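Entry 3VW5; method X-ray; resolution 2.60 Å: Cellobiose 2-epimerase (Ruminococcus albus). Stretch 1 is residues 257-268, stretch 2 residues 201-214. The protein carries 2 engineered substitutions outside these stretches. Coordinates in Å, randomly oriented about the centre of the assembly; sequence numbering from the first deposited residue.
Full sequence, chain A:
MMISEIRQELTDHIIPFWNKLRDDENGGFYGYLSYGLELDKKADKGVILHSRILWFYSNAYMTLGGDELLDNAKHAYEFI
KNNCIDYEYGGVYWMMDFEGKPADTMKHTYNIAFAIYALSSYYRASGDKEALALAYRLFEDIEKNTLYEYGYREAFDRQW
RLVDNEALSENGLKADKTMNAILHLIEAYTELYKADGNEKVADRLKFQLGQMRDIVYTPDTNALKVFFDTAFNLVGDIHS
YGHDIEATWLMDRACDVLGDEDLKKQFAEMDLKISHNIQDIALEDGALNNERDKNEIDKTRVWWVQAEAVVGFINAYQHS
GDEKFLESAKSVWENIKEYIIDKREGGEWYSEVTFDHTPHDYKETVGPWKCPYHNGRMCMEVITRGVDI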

# COMPACT_ATOMS: atom_id res chain seq x y z
N VAL A 257 -17.37 2.81 2.26
CA VAL A 257 -17.31 2.63 3.70
C VAL A 257 -17.97 3.81 4.43
O VAL A 257 -18.55 3.63 5.50
CB VAL A 257 -15.85 2.40 4.17
CG1 VAL A 257 -15.76 2.41 5.68
CG2 VAL A 257 -15.32 1.08 3.62
N LEU A 258 -17.89 5.00 3.85
CA LEU A 258 -18.59 6.16 4.41
C LEU A 258 -20.08 6.04 4.15
O LEU A 258 -20.91 6.39 4.99
CB LEU A 258 -18.04 7.46 3.83
CG LEU A 258 -16.66 7.81 4.41
CD1 LEU A 258 -16.08 9.07 3.80
CD2 LEU A 258 -16.80 7.94 5.91
N GLY A 259 -20.42 5.53 2.97
CA GLY A 259 -21.80 5.31 2.60
C GLY A 259 -22.55 6.58 2.22
O GLY A 259 -23.77 6.60 2.25
N ASP A 260 -21.82 7.63 1.88
CA ASP A 260 -22.43 8.84 1.31
C ASP A 260 -22.57 8.67 -0.20
O ASP A 260 -21.57 8.57 -0.93
CB ASP A 260 -21.60 10.09 1.64
CG ASP A 260 -22.20 11.38 1.10
OD1 ASP A 260 -21.84 12.46 1.63
OD2 ASP A 260 -23.03 11.34 0.14
N GLU A 261 -23.82 8.63 -0.66
CA GLU A 261 -24.15 8.33 -2.04
C GLU A 261 -23.70 9.42 -3.01
O GLU A 261 -23.38 9.14 -4.16
CB GLU A 261 -25.65 8.09 -2.19
CG GLU A 261 -26.14 6.91 -1.37
CD GLU A 261 -25.55 5.57 -1.83
OE1 GLU A 261 -25.16 4.76 -0.95
OE2 GLU A 261 -25.49 5.33 -3.06
N ASP A 262 -23.67 10.66 -2.53
CA ASP A 262 -23.18 11.77 -3.35
C ASP A 262 -21.67 11.70 -3.61
O ASP A 262 -21.21 11.89 -4.74
CB ASP A 262 -23.59 13.11 -2.74
CG ASP A 262 -25.07 13.41 -2.96
OD1 ASP A 262 -25.64 12.95 -3.99
OD2 ASP A 262 -25.67 14.10 -2.11
N LEU A 263 -20.89 11.40 -2.57
CA LEU A 263 -19.47 11.11 -2.75
C LEU A 263 -19.28 9.92 -3.70
O LEU A 263 -18.57 10.03 -4.70
CB LEU A 263 -18.77 10.84 -1.42
CG LEU A 263 -18.41 12.07 -0.58
CD1 LEU A 263 -17.67 11.65 0.67
CD2 LEU A 263 -17.60 13.08 -1.38
N LYS A 264 -19.91 8.80 -3.38
CA LYS A 264 -19.77 7.60 -4.19
C LYS A 264 -19.97 7.87 -5.68
O LYS A 264 -19.16 7.45 -6.50
CB LYS A 264 -20.70 6.48 -3.73
CG LYS A 264 -20.25 5.84 -2.43
CD LYS A 264 -21.35 4.98 -1.84
CE LYS A 264 -21.85 3.98 -2.85
NZ LYS A 264 -22.77 3.01 -2.21
N LYS A 265 -21.04 8.59 -6.02
CA LYS A 265 -21.35 8.83 -7.43
C LYS A 265 -20.29 9.77 -8.01
O LYS A 265 -19.82 9.60 -9.14
CB LYS A 265 -22.76 9.43 -7.58
CG LYS A 265 -23.32 9.37 -9.00
CD LYS A 265 -23.93 10.71 -9.44
CE LYS A 265 -23.41 11.15 -10.83
NZ LYS A 265 -23.63 12.61 -11.15
N GLN A 266 -19.91 10.76 -7.20
CA GLN A 266 -18.94 11.75 -7.60
C GLN A 266 -17.60 11.07 -7.86
O GLN A 266 -17.00 11.22 -8.93
CB GLN A 266 -18.79 12.80 -6.48
CG GLN A 266 -18.26 14.14 -6.95
CD GLN A 266 -17.88 15.06 -5.80
OE1 GLN A 266 -17.16 16.04 -5.99
NE2 GLN A 266 -18.36 14.75 -4.60
N PHE A 267 -17.13 10.31 -6.88
CA PHE A 267 -15.85 9.64 -6.98
C PHE A 267 -15.83 8.50 -8.00
O PHE A 267 -14.83 8.31 -8.70
CB PHE A 267 -15.36 9.21 -5.60
CG PHE A 267 -14.60 10.30 -4.89
CD1 PHE A 267 -13.22 10.37 -4.97
CD2 PHE A 267 -15.28 11.30 -4.20
CE1 PHE A 267 -12.52 11.39 -4.35
CE2 PHE A 267 -14.60 12.32 -3.58
CZ PHE A 267 -13.22 12.37 -3.65
N ALA A 268 -16.93 7.77 -8.12
CA ALA A 268 -17.02 6.70 -9.10
C ALA A 268 -16.84 7.21 -10.52
O ALA A 268 -16.31 6.50 -11.39
CB ALA A 268 -18.32 5.94 -8.95
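Stretch 2 (201-214) VADRLKFQLGQMRD

Helices that run in roughly the same direction often pack through a few well-placed apolar side chains, with polar chains flanking them, and this pair from cellobiose 2-epimerase is a compact example. Stretch 2 is helical throughout, from Val201 to Asp214, with a wider pi-type turn from Met212 to Asp214. Stretch 1 is broken: one helix ends at Leu258, Gly259 leaves helical geometry with positive phi, and a second helix starts at Glu261. Asp260 caps it, its OD2 accepting from Asp262 N at 2.8 Å and, weakly, from Leu263 N at 3.5 Å. The axis of this second helix crosses that of stretch 2 at 29°, near parallel, with a closest approach of 12.0 Å. In register, the CA atom of Leu258 lies 7.2 Å from that of Ala202, and the CA atom of Phe267 8.2 Å from that of Arg213.

Apolar packing centres on Leu258, a knob in a hole formed by Ala202, Leu205, Lys206 and Leu209. Its CD2 meets Ala202 CB at 3.6 Å, while CD1 lies 3.6 Å from Leu205 CD1 and 4.2 Å from Leu209 CD2. The aliphatic part of Lys206 joins in, its CG standing 3.8 Å from Leu258 CD1 and 4.1 Å from Leu263 CD1. One helical turn beyond Leu263, Phe267 brings CZ to 3.7 Å from Leu209 CB, and Leu209 O approaches the ring edge, 3.5 Å from the same CZ.

No polar contact across the stretches is a hydrogen bond or a salt bridge. Lys206 NZ and Asp260 OD1 attract across 4.0 Å, too far for a salt bridge. Arg213 NE comes within 2.7 Å of Gln266 OE1, but the poor angle denies a hydrogen bond; within its own helix, Arg213 NH1 forms a salt bridge with Asp214 OD1 at 2.9 Å, the hydrogen bond in it weak.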

# COMPACT_ATOMS: atom_id res chain seq x y z
N VAL A 201 -12.97 10.61 12.72
CA VAL A 201 -12.14 9.98 11.69
C VAL A 201 -12.73 10.20 10.28
O VAL A 201 -12.02 10.56 9.35
CB VAL A 201 -11.91 8.46 11.99
CG1 VAL A 201 -11.07 7.78 10.90
CG2 VAL A 201 -11.23 8.30 13.33
N ALA A 202 -14.04 10.01 10.12
CA ALA A 202 -14.66 10.29 8.83
C ALA A 202 -14.48 11.74 8.39
O ALA A 202 -14.31 12.01 7.20
CB ALA A 202 -16.12 9.89 8.82
N ASP A 203 -14.51 12.68 9.32
CA ASP A 203 -14.27 14.07 8.94
C ASP A 203 -12.92 14.25 8.26
O ASP A 203 -12.85 14.81 7.17
CB ASP A 203 -14.40 15.02 10.14
CG ASP A 203 -15.85 15.31 10.48
OD1 ASP A 203 -16.70 15.24 9.56
OD2 ASP A 203 -16.13 15.60 11.68
N ARG A 204 -11.85 13.75 8.89
CA ARG A 204 -10.53 13.88 8.31
C ARG A 204 -10.46 13.15 6.95
O ARG A 204 -9.94 13.70 5.97
CB ARG A 204 -9.47 13.36 9.27
CG ARG A 204 -9.58 13.92 10.67
CD ARG A 204 -9.65 15.43 10.65
NE ARG A 204 -8.49 16.02 10.00
CZ ARG A 204 -8.56 16.95 9.05
NH1 ARG A 204 -9.75 17.40 8.64
NH2 ARG A 204 -7.45 17.43 8.51
N LEU A 205 -11.01 11.94 6.91
CA LEU A 205 -11.13 11.16 5.68
C LEU A 205 -11.74 11.98 4.55
O LEU A 205 -11.25 11.95 3.42
CB LEU A 205 -12.01 9.92 5.90
CG LEU A 205 -11.67 8.57 5.24
CD1 LEU A 205 -12.93 7.79 4.94
CD2 LEU A 205 -10.81 8.66 3.97
N LYS A 206 -12.83 12.70 4.84
CA LYS A 206 -13.51 13.44 3.79
C LYS A 206 -12.63 14.61 3.32
O LYS A 206 -12.60 14.96 2.13
CB LYS A 206 -14.90 13.91 4.22
CG LYS A 206 -15.97 12.82 4.21
CD LYS A 206 -17.20 13.23 5.03
CE LYS A 206 -18.28 12.14 5.03
NZ LYS A 206 -19.70 12.68 5.01
N PHE A 207 -11.88 15.18 4.25
CA PHE A 207 -10.95 16.22 3.90
C PHE A 207 -9.85 15.68 2.95
O PHE A 207 -9.46 16.33 1.97
CB PHE A 207 -10.36 16.85 5.14
CG PHE A 207 -9.10 17.63 4.89
CD1 PHE A 207 -7.86 17.06 5.10
CD2 PHE A 207 -9.16 18.94 4.43
CE1 PHE A 207 -6.69 17.77 4.87
CE2 PHE A 207 -8.00 19.66 4.20
CZ PHE A 207 -6.76 19.07 4.42
N GLN A 208 -9.36 14.47 3.23
CA GLN A 208 -8.37 13.85 2.37
C GLN A 208 -8.92 13.55 0.98
O GLN A 208 -8.26 13.81 -0.03
CB GLN A 208 -7.80 12.59 3.02
CG GLN A 208 -6.96 12.89 4.25
CD GLN A 208 -7.09 11.81 5.31
OE1 GLN A 208 -7.62 10.71 5.07
NE2 GLN A 208 -6.62 12.12 6.51
N LEU A 209 -10.13 12.99 0.92
CA LEU A 209 -10.80 12.77 -0.34
C LEU A 209 -10.89 14.08 -1.14
O LEU A 209 -10.54 14.11 -2.31
CB LEU A 209 -12.19 12.19 -0.12
CG LEU A 209 -12.38 10.66 -0.15
CD1 LEU A 209 -11.09 9.93 -0.39
CD2 LEU A 209 -13.03 10.17 1.12
N GLY A 210 -11.34 15.16 -0.49
CA GLY A 210 -11.45 16.45 -1.14
C GLY A 210 -10.15 16.93 -1.76
O GLY A 210 -10.12 17.48 -2.86
N GLN A 211 -9.05 16.72 -1.04
CA GLN A 211 -7.74 17.11 -1.55
C GLN A 211 -7.39 16.33 -2.81
O GLN A 211 -6.83 16.88 -3.77
CB GLN A 211 -6.67 16.92 -0.48
CG GLN A 211 -6.76 17.90 0.65
CD GLN A 211 -5.42 18.13 1.32
OE1 GLN A 211 -4.71 17.17 1.67
NE2 GLN A 211 -5.05 19.40 1.50
N MET A 212 -7.70 15.03 -2.80
CA MET A 212 -7.50 14.23 -3.99
C MET A 212 -8.30 14.79 -5.16
O MET A 212 -7.77 14.88 -6.26
CB MET A 212 -7.84 12.75 -3.73
CG MET A 212 -6.86 12.06 -2.77
SD MET A 212 -5.21 11.75 -3.37
CE MET A 212 -5.57 10.82 -4.82
N ARG A 213 -9.56 15.18 -4.92
CA ARG A 213 -10.41 15.68 -6.00
C ARG A 213 -10.05 17.12 -6.42
O ARG A 213 -9.97 17.43 -7.61
CB ARG A 213 -11.90 15.56 -5.64
CG ARG A 213 -12.73 16.78 -6.04
CD ARG A 213 -14.26 16.60 -5.99
NE ARG A 213 -14.85 16.37 -4.66
CZ ARG A 213 -14.83 17.23 -3.64
NH1 ARG A 213 -14.21 18.40 -3.73
NH2 ARG A 213 -15.42 16.91 -2.49
N ASP A 214 -9.79 17.99 -5.45
CA ASP A 214 -9.59 19.41 -5.74
C ASP A 214 -8.15 19.82 -6.08
O ASP A 214 -7.94 20.77 -6.84
CB ASP A 214 -10.14 20.25 -4.58
CG ASP A 214 -11.64 20.08 -4.40
OD1 ASP A 214 -12.31 19.72 -5.40
OD2 ASP A 214 -12.14 20.32 -3.27